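Long-range contacts in thermoresistant glucokinase (Janibacter sp. HTCC2649, PDB 4EUN), which probably phosphorylates gluconate at the expense of ATP, as a gluconokinase of the P-loop kinase fold: residues Val32-Val37 against Ser103-Cys108; Asp82-Leu87 against Lys112-Asp117. One frame throughout, in Å; residues are numbered along the deposited sequence.

Interaction 1: residues Val32-Val37 against Ser103-Cys108; sequences VVVMGV and STIITC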
ATOM      1  N   VAL A  32       6.332   1.358  12.122  1.00 19.43           N
ATOM      2  CA  VAL A  32       7.034   2.441  11.445  1.00 19.41           C
ATOM      3  C   VAL A  32       6.027   3.243  10.649  1.00 19.87           C
ATOM      4  O   VAL A  32       5.122   2.684  10.042  1.00 18.80           O
ATOM      5  CB  VAL A  32       8.119   1.876  10.490  1.00 21.33           C
ATOM      6  CG1 VAL A  32       8.893   3.006   9.812  1.00 22.01           C
ATOM      7  CG2 VAL A  32       9.076   0.961  11.252  1.00 22.74           C
ATOM      8  N   VAL A  33       6.182   4.565  10.668  1.00 18.92           N
ATOM      9  CA  VAL A  33       5.376   5.443   9.831  1.00 18.98           C
ATOM     10  C   VAL A  33       6.308   6.235   8.930  1.00 19.81           C
ATOM     11  O   VAL A  33       7.214   6.904   9.424  1.00 20.87           O
ATOM     12  CB  VAL A  33       4.514   6.421  10.676  1.00 18.51           C
ATOM     13  CG1 VAL A  33       3.819   7.439   9.775  1.00 21.06           C
ATOM     14  CG2 VAL A  33       3.481   5.636  11.487  1.00 22.26           C
ATOM     15  N   VAL A  34       6.091   6.141   7.617  1.00 18.36           N
ATOM     16  CA  VAL A  34       6.830   6.959   6.661  1.00 18.65           C
ATOM     17  C   VAL A  34       5.939   8.142   6.375  1.00 19.29           C
ATOM     18  O   VAL A  34       4.861   7.996   5.819  1.00 21.31           O
ATOM     19  CB  VAL A  34       7.124   6.212   5.345  1.00 19.87           C
ATOM     20  CG1 VAL A  34       8.010   7.076   4.442  1.00 22.70           C
ATOM     21  CG2 VAL A  34       7.808   4.861   5.644  1.00 21.01           C
ATOM     22  N   MET A  35       6.421   9.326   6.727  0.52 18.83           N
ATOM     23  CA  MET A  35       5.615  10.525   6.658  0.52 20.85           C
ATOM     24  C   MET A  35       6.238  11.468   5.639  0.52 20.80           C
ATOM     25  O   MET A  35       7.442  11.639   5.607  0.52 23.40           O
ATOM     26  CB  MET A  35       5.556  11.160   8.051  0.52 21.66           C
ATOM     27  CG  MET A  35       5.291  12.638   8.068  0.52 26.27           C
ATOM     28  SD  MET A  35       5.245  13.291   9.749  0.52 30.42           S
ATOM     29  CE  MET A  35       6.960  13.194  10.273  0.52 22.23           C
ATOM     30  N   GLY A  36       5.415  12.057   4.777  1.00 26.95           N
ATOM     31  CA  GLY A  36       5.904  13.033   3.815  1.00 27.63           C
ATOM     32  C   GLY A  36       4.770  13.410   2.894  1.00 30.20           C
ATOM     33  O   GLY A  36       3.779  12.699   2.818  1.00 29.17           O
ATOM     34  N   VAL A  37       4.906  14.518   2.184  1.00 28.55           N
ATOM     35  CA  VAL A  37       3.824  14.929   1.296  1.00 35.18           C
ATOM     36  C   VAL A  37       3.683  13.984   0.102  1.00 37.73           C
ATOM     37  O   VAL A  37       4.556  13.156  -0.148  1.00 39.78           O
ATOM     38  CB  VAL A  37       3.997  16.381   0.806  1.00 33.83           C
ATOM     39  CG1 VAL A  37       4.158  17.316   1.997  1.00 32.78           C
ATOM     40  CG2 VAL A  37       5.192  16.501  -0.135  1.00 37.14           C
ATOM     41  N   SER A 103       4.226  -6.846  13.069  1.00 22.26           N
ATOM     42  CA  SER A 103       4.904  -5.558  12.942  1.00 24.99           C
ATOM     43  C   SER A 103       4.476  -4.892  11.638  1.00 22.16           C
ATOM     44  O   SER A 103       4.168  -5.578  10.656  1.00 22.58           O
ATOM     45  CB  SER A 103       6.413  -5.748  12.945  1.00 24.88           C
ATOM     46  OG  SER A 103       6.862  -6.197  14.214  1.00 26.54           O
ATOM     47  N   THR A 104       4.461  -3.558  11.627  1.00 20.84           N
ATOM     48  CA  THR A 104       3.845  -2.816  10.525  1.00 20.84           C
ATOM     49  C   THR A 104       4.680  -1.622  10.054  1.00 20.51           C
ATOM     50  O   THR A 104       5.474  -1.071  10.817  1.00 20.28           O
ATOM     51  CB  THR A 104       2.453  -2.269  10.928  1.00 18.29           C
ATOM     52  OG1 THR A 104       2.604  -1.306  11.984  1.00 20.55           O
ATOM     53  CG2 THR A 104       1.533  -3.406  11.405  1.00 19.93           C
ATOM     54  N   ILE A 105       4.480  -1.239   8.794  1.00 17.64           N
ATOM     55  CA  ILE A 105       4.984   0.029   8.271  1.00 18.30           C
ATOM     56  C   ILE A 105       3.898   0.644   7.398  1.00 17.68           C
ATOM     57  O   ILE A 105       3.358  -0.004   6.499  1.00 18.28           O
ATOM     58  CB  ILE A 105       6.329  -0.128   7.513  1.00 20.08           C
ATOM     59  CG1 ILE A 105       6.846   1.228   7.031  1.00 21.10           C
ATOM     60  CG2 ILE A 105       6.222  -1.133   6.340  1.00 21.20           C
ATOM     61  CD1 ILE A 105       8.318   1.177   6.618  1.00 22.16           C
ATOM     62  N   ILE A 106       3.561   1.903   7.666  1.00 17.85           N
ATOM     63  CA  ILE A 106       2.517   2.576   6.905  1.00 16.59           C
ATOM     64  C   ILE A 106       3.046   3.874   6.327  1.00 18.57           C
ATOM     65  O   ILE A 106       3.916   4.515   6.915  1.00 18.95           O
ATOM     66  CB  ILE A 106       1.260   2.863   7.762  1.00 19.77           C
ATOM     67  CG1 ILE A 106       1.551   3.873   8.858  1.00 24.82           C
ATOM     68  CG2 ILE A 106       0.707   1.563   8.364  1.00 23.19           C
ATOM     69  CD1 ILE A 106       0.326   4.199   9.701  1.00 28.15           C
ATOM     70  N   THR A 107       2.510   4.268   5.174  1.00 18.91           N
ATOM     71  CA  THR A 107       2.820   5.582   4.620  1.00 17.45           C
ATOM     72  C   THR A 107       1.732   6.560   5.014  1.00 22.34           C
ATOM     73  O   THR A 107       0.556   6.237   4.887  1.00 25.02           O
ATOM     74  CB  THR A 107       2.884   5.522   3.099  1.00 22.04           C
ATOM     75  OG1 THR A 107       1.712   4.861   2.607  1.00 25.84           O
ATOM     76  CG2 THR A 107       4.098   4.732   2.648  1.00 28.32           C
ATOM     77  N   CYS A 108       2.128   7.743   5.484  1.00 20.78           N
ATOM     78  CA  CYS A 108       1.191   8.823   5.800  1.00 25.78           C
ATOM     79  C   CYS A 108       1.585  10.100   5.072  1.00 26.85           C
ATOM     80  O   CYS A 108       2.769  10.359   4.865  1.00 27.20           O
ATOM     81  CB  CYS A 108       1.214   9.150   7.294  1.00 33.79           C
ATOM     82  SG  CYS A 108       0.515   7.890   8.353  1.00 28.66           S
TER
HETATM   83  O   HOH W   1       3.030   1.218  11.247  1.00 20.47           O
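This is a pairing of two parallel strands in the middle of the five-stranded parallel sheet, close to the centre of the chain. Five backbone hydrogen bonds join them, from Val32 N to Thr104 O at one end to Gly36 N on Cys108 O at the other. The straightest is Cys108 N to Val34 O, 2.8 Å with 174° at the hydrogen. Val32 O has a second donor, a water at 2.8 Å that also bonds Thr104 OG1; His31 is a further partner of that hydroxyl. On one face, Ile105 CG1 lies anti to the backbone N (chi1 -178°). With the rest of the chain extended as well, CD1 reaches both valines, 3.7 Å from Val32 CG1 and 3.8 Å from Val34 CG2. Helix 42-53 covers this face through Ala46 and Val49. On the other face, Val33 divides its methyls between two neighbours. CG2 lies alongside Ile106 CG1 at 3.7 Å, and CG1 meets Cys108 SG at 3.6 Å. Trp93 of helix 80-99 packs on Ile106 here. Thr107 is turned to the first face, and its OG1 is hydrogen-bonded to Glu59. Next to the last bridge, Met35 with Cys108, Gly36 O accepts a bond from Lys42 NZ. A strand, glycine-rich loop and helix in succession mark P-loop NTPases; the step from 32-37 into helix 42-53 is consistent with a Walker A motif.

Interaction 2: residues Asp82-Leu87 against Lys112-Asp117; sequences DRWPWL and KRTYRD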
ATOM      1  N   ASP A  82     -11.354  16.792  10.728  1.00 31.58           N
ATOM      2  CA  ASP A  82     -11.523  15.779   9.685  1.00 31.07           C
ATOM      3  C   ASP A  82     -10.595  14.609   9.925  1.00 28.53           C
ATOM      4  O   ASP A  82     -10.916  13.466   9.583  1.00 31.86           O
ATOM      5  CB  ASP A  82     -11.203  16.357   8.303  1.00 28.17           C
ATOM      6  CG  ASP A  82     -12.167  17.442   7.878  1.00 28.50           C
ATOM      7  OD1 ASP A  82     -13.363  17.364   8.239  1.00 33.79           O
ATOM      8  OD2 ASP A  82     -11.721  18.380   7.183  1.00 34.17           O
ATOM      9  N   ARG A  83      -9.435  14.900  10.504  1.00 21.83           N
ATOM     10  CA  ARG A  83      -8.368  13.908  10.585  1.00 21.85           C
ATOM     11  C   ARG A  83      -8.367  13.046  11.840  1.00 25.91           C
ATOM     12  O   ARG A  83      -7.804  11.947  11.811  1.00 24.17           O
ATOM     13  CB  ARG A  83      -6.989  14.564  10.422  1.00 22.29           C
ATOM     14  CG  ARG A  83      -6.720  15.122   9.028  1.00 23.74           C
ATOM     15  CD  ARG A  83      -5.380  15.827   8.968  1.00 31.59           C
ATOM     16  NE  ARG A  83      -5.094  16.380   7.641  1.00 31.77           N
ATOM     17  CZ  ARG A  83      -4.772  17.648   7.400  1.00 33.89           C
ATOM     18  NH1 ARG A  83      -4.703  18.523   8.391  1.00 33.72           N
ATOM     19  NH2 ARG A  83      -4.533  18.046   6.157  1.00 35.56           N
ATOM     20  N   TRP A  84      -8.966  13.521  12.932  1.00 24.21           N
ATOM     21  CA  TRP A  84      -8.920  12.756  14.184  1.00 24.16           C
ATOM     22  C   TRP A  84      -9.440  11.313  14.056  1.00 30.25           C
ATOM     23  O   TRP A  84      -8.765  10.391  14.515  1.00 25.81           O
ATOM     24  CB  TRP A  84      -9.603  13.471  15.368  1.00 28.19           C
ATOM     25  CG  TRP A  84      -9.044  14.820  15.754  1.00 34.02           C
ATOM     26  CD1 TRP A  84      -9.760  15.974  15.925  1.00 41.73           C
ATOM     27  CD2 TRP A  84      -7.675  15.157  16.044  1.00 33.63           C
ATOM     28  NE1 TRP A  84      -8.927  17.002  16.295  1.00 41.41           N
ATOM     29  CE2 TRP A  84      -7.642  16.528  16.373  1.00 35.50           C
ATOM     30  CE3 TRP A  84      -6.475  14.437  16.048  1.00 35.57           C
ATOM     31  CZ2 TRP A  84      -6.457  17.192  16.702  1.00 35.19           C
ATOM     32  CZ3 TRP A  84      -5.302  15.101  16.385  1.00 31.76           C
ATOM     33  CH2 TRP A  84      -5.302  16.457  16.703  1.00 38.73           C
ATOM     34  N   PRO A  85     -10.631  11.105  13.442  1.00 27.07           N
ATOM     35  CA  PRO A  85     -11.102   9.713  13.360  1.00 24.55           C
ATOM     36  C   PRO A  85     -10.185   8.837  12.514  1.00 25.11           C
ATOM     37  O   PRO A  85     -10.011   7.664  12.843  1.00 25.87           O
ATOM     38  CB  PRO A  85     -12.483   9.843  12.702  1.00 30.71           C
ATOM     39  CG  PRO A  85     -12.933  11.239  13.050  1.00 31.93           C
ATOM     40  CD  PRO A  85     -11.671  12.050  12.990  1.00 30.98           C
ATOM     41  N   TRP A  86      -9.599   9.408  11.466  1.00 22.28           N
ATOM     42  CA  TRP A  86      -8.646   8.713  10.608  1.00 22.57           C
ATOM     43  C   TRP A  86      -7.392   8.297  11.379  1.00 24.89           C
ATOM     44  O   TRP A  86      -6.974   7.140  11.335  1.00 21.23           O
ATOM     45  CB  TRP A  86      -8.291   9.616   9.423  1.00 21.54           C
ATOM     46  CG  TRP A  86      -7.132   9.170   8.568  1.00 21.50           C
ATOM     47  CD1 TRP A  86      -7.057   8.029   7.820  1.00 20.97           C
ATOM     48  CD2 TRP A  86      -5.913   9.887   8.329  1.00 21.09           C
ATOM     49  NE1 TRP A  86      -5.862   7.984   7.151  1.00 19.14           N
ATOM     50  CE2 TRP A  86      -5.138   9.111   7.442  1.00 19.16           C
ATOM     51  CE3 TRP A  86      -5.399  11.106   8.784  1.00 19.93           C
ATOM     52  CZ2 TRP A  86      -3.877   9.515   7.000  1.00 21.18           C
ATOM     53  CZ3 TRP A  86      -4.146  11.508   8.349  1.00 24.72           C
ATOM     54  CH2 TRP A  86      -3.395  10.712   7.467  1.00 27.48           C
ATOM     55  N   LEU A  87      -6.803   9.240  12.100  1.00 20.53           N
ATOM     56  CA  LEU A  87      -5.643   8.962  12.931  1.00 15.88           C
ATOM     57  C   LEU A  87      -5.939   7.906  14.000  1.00 22.15           C
ATOM     58  O   LEU A  87      -5.100   7.045  14.276  1.00 22.78           O
ATOM     59  CB  LEU A  87      -5.163  10.261  13.579  1.00 19.94           C
ATOM     60  CG  LEU A  87      -4.626  11.249  12.553  1.00 21.56           C
ATOM     61  CD1 LEU A  87      -4.585  12.631  13.167  1.00 20.43           C
ATOM     62  CD2 LEU A  87      -3.225  10.861  12.097  1.00 21.54           C
ATOM     63  N   LYS A 112       1.037  16.749  11.752  1.00 19.81           N
ATOM     64  CA  LYS A 112       1.392  17.617  12.849  1.00 20.14           C
ATOM     65  C   LYS A 112       1.895  16.771  14.003  1.00 22.47           C
ATOM     66  O   LYS A 112       1.603  15.582  14.064  1.00 22.96           O
ATOM     67  CB  LYS A 112       0.156  18.381  13.310  1.00 23.56           C
ATOM     68  CG  LYS A 112      -0.431  19.319  12.272  1.00 23.58           C
ATOM     69  CD  LYS A 112      -1.539  20.161  12.912  1.00 24.33           C
ATOM     70  CE  LYS A 112      -2.222  21.064  11.896  1.00 28.86           C
ATOM     71  NZ  LYS A 112      -3.241  21.934  12.555  1.00 29.05           N
ATOM     72  N   ARG A 113       2.627  17.392  14.926  1.00 25.25           N
ATOM     73  CA  ARG A 113       3.026  16.723  16.165  1.00 23.68           C
ATOM     74  C   ARG A 113       1.850  16.094  16.903  1.00 24.73           C
ATOM     75  O   ARG A 113       1.923  14.935  17.316  1.00 24.78           O
ATOM     76  CB  ARG A 113       3.729  17.717  17.096  1.00 24.90           C
ATOM     77  CG  ARG A 113       3.820  17.242  18.549  1.00 35.77           C
ATOM     78  CD  ARG A 113       4.871  16.173  18.673  1.00 35.37           C
ATOM     79  NE  ARG A 113       4.769  15.405  19.913  1.00 34.91           N
ATOM     80  CZ  ARG A 113       5.717  15.353  20.841  1.00 34.22           C
ATOM     81  NH1 ARG A 113       6.844  16.036  20.682  1.00 34.50           N
ATOM     82  NH2 ARG A 113       5.539  14.613  21.926  1.00 39.75           N
ATOM     83  N   THR A 114       0.766  16.847  17.072  1.00 24.96           N
ATOM     84  CA  THR A 114      -0.434  16.307  17.727  1.00 25.42           C
ATOM     85  C   THR A 114      -1.000  15.071  17.018  1.00 27.94           C
ATOM     86  O   THR A 114      -1.582  14.202  17.671  1.00 27.35           O
ATOM     87  CB  THR A 114      -1.555  17.349  17.839  1.00 35.41           C
ATOM     88  OG1 THR A 114      -1.844  17.875  16.539  1.00 28.87           O
ATOM     89  CG2 THR A 114      -1.152  18.483  18.771  1.00 29.41           C
ATOM     90  N   TYR A 115      -0.869  15.008  15.690  1.00 24.11           N
ATOM     91  CA  TYR A 115      -1.332  13.834  14.947  1.00 22.85           C
ATOM     92  C   TYR A 115      -0.474  12.630  15.304  1.00 20.77           C
ATOM     93  O   TYR A 115      -0.986  11.515  15.462  1.00 21.45           O
ATOM     94  CB  TYR A 115      -1.244  14.038  13.429  1.00 19.00           C
ATOM     95  CG  TYR A 115      -2.075  15.163  12.856  1.00 20.54           C
ATOM     96  CD1 TYR A 115      -2.945  15.911  13.646  1.00 24.83           C
ATOM     97  CD2 TYR A 115      -1.983  15.480  11.508  1.00 21.10           C
ATOM     98  CE1 TYR A 115      -3.691  16.950  13.100  1.00 25.56           C
ATOM     99  CE2 TYR A 115      -2.716  16.516  10.962  1.00 21.94           C
ATOM    100  CZ  TYR A 115      -3.573  17.241  11.758  1.00 21.73           C
ATOM    101  OH  TYR A 115      -4.317  18.277  11.203  1.00 28.23           O
ATOM    102  N   ARG A 116       0.835  12.847  15.381  1.00 20.72           N
ATOM    103  CA  ARG A 116       1.745  11.769  15.755  1.00 20.62           C
ATOM    104  C   ARG A 116       1.473  11.296  17.178  1.00 24.07           C
ATOM    105  O   ARG A 116       1.615  10.109  17.461  1.00 23.35           O
ATOM    106  CB  ARG A 116       3.210  12.182  15.540  1.00 22.68           C
ATOM    107  CG  ARG A 116       3.488  12.554  14.080  1.00 20.83           C
ATOM    108  CD  ARG A 116       4.967  12.755  13.769  1.00 18.81           C
ATOM    109  NE  ARG A 116       5.576  13.910  14.449  1.00 19.36           N
ATOM    110  CZ  ARG A 116       5.714  15.121  13.918  1.00 24.87           C
ATOM    111  NH1 ARG A 116       5.248  15.390  12.708  1.00 24.21           N
ATOM    112  NH2 ARG A 116       6.309  16.074  14.617  1.00 22.93           N
ATOM    113  N   ASP A 117       1.074  12.212  18.064  1.00 23.62           N
ATOM    114  CA  ASP A 117       0.667  11.822  19.422  1.00 24.29           C
ATOM    115  C   ASP A 117      -0.483  10.810  19.392  1.00 24.41           C
ATOM    116  O   ASP A 117      -0.479   9.816  20.133  1.00 27.48           O
ATOM    117  CB  ASP A 117       0.238  13.046  20.245  1.00 25.82           C
ATOM    118  CG  ASP A 117       1.395  13.969  20.594  1.00 32.32           C
ATOM    119  OD1 ASP A 117       2.561  13.528  20.572  1.00 28.37           O
ATOM    120  OD2 ASP A 117       1.130  15.150  20.919  1.00 32.94           O
TER
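Leu87 puts CD1 obliquely against the root of the Tyr115 ring, 3.6 Å from Tyr115 CG, and touches Tyr115 CB as well. The contact joins helix 80-99 to the start of helix 113-119 in the P-loop kinase fold. The short helical segments run broadly parallel, and their axes come no closer than 10.4 Å. Long side chains bridge that distance. Trp84 and Tyr115 form an offset edge-to-face pair: the tyrosine edge is directed at the tryptophan face, with planes at 87° and the centroid of the six-membered indole ring 5.5 Å from that of the tyrosine. Trp84 CZ3 comes within 3.7 Å of Tyr115 CD1. The far rim of the indole reaches Thr114, whose OG1 lies at the ring edge, 3.7 Å from Trp84 CH2. One face of the tyrosine is covered by Lys112 CB, over its centre. The extended Arg83 chain crosses the phenol obliquely, with CD 3.4 Å from Tyr115 CE2. The phenol oxygen is also hydrogen-bonded to Asp80 OD1, its stronger partner, which forms a salt bridge with Lys112 NZ. The Asp80 charge probably eases the approach of the arginine and lysine. Arg83 NH1 donates to Tyr115 OH over 2.8 Å; the bond is bent to 146°, and the oxygen sits 16° out of the guanidinium plane.

How the interactions relate
Interaction 1 lies in the core of the sheet, and interaction 2 joins two helices about 14 Å away, centre to centre. The chain links them directly. Helix 80-99 leads into strand 104-108, which is followed by helix 113-119. Segment 103-108 therefore falls between the two partners of interaction 2. In one of its two conformers Met35 places SD 3.6 Å from Arg116 NH1, so this touch between the contacts is less certain. Arg116 is held in turn by Glu163 and Glu169. The probable phosphate-binding loop begins at Gly36, at the end of interaction 1. A sulfate, probably from the crystallisation liquor, is bound about 6 Å from the side chain of Thr107, consistent with an anion pocket there.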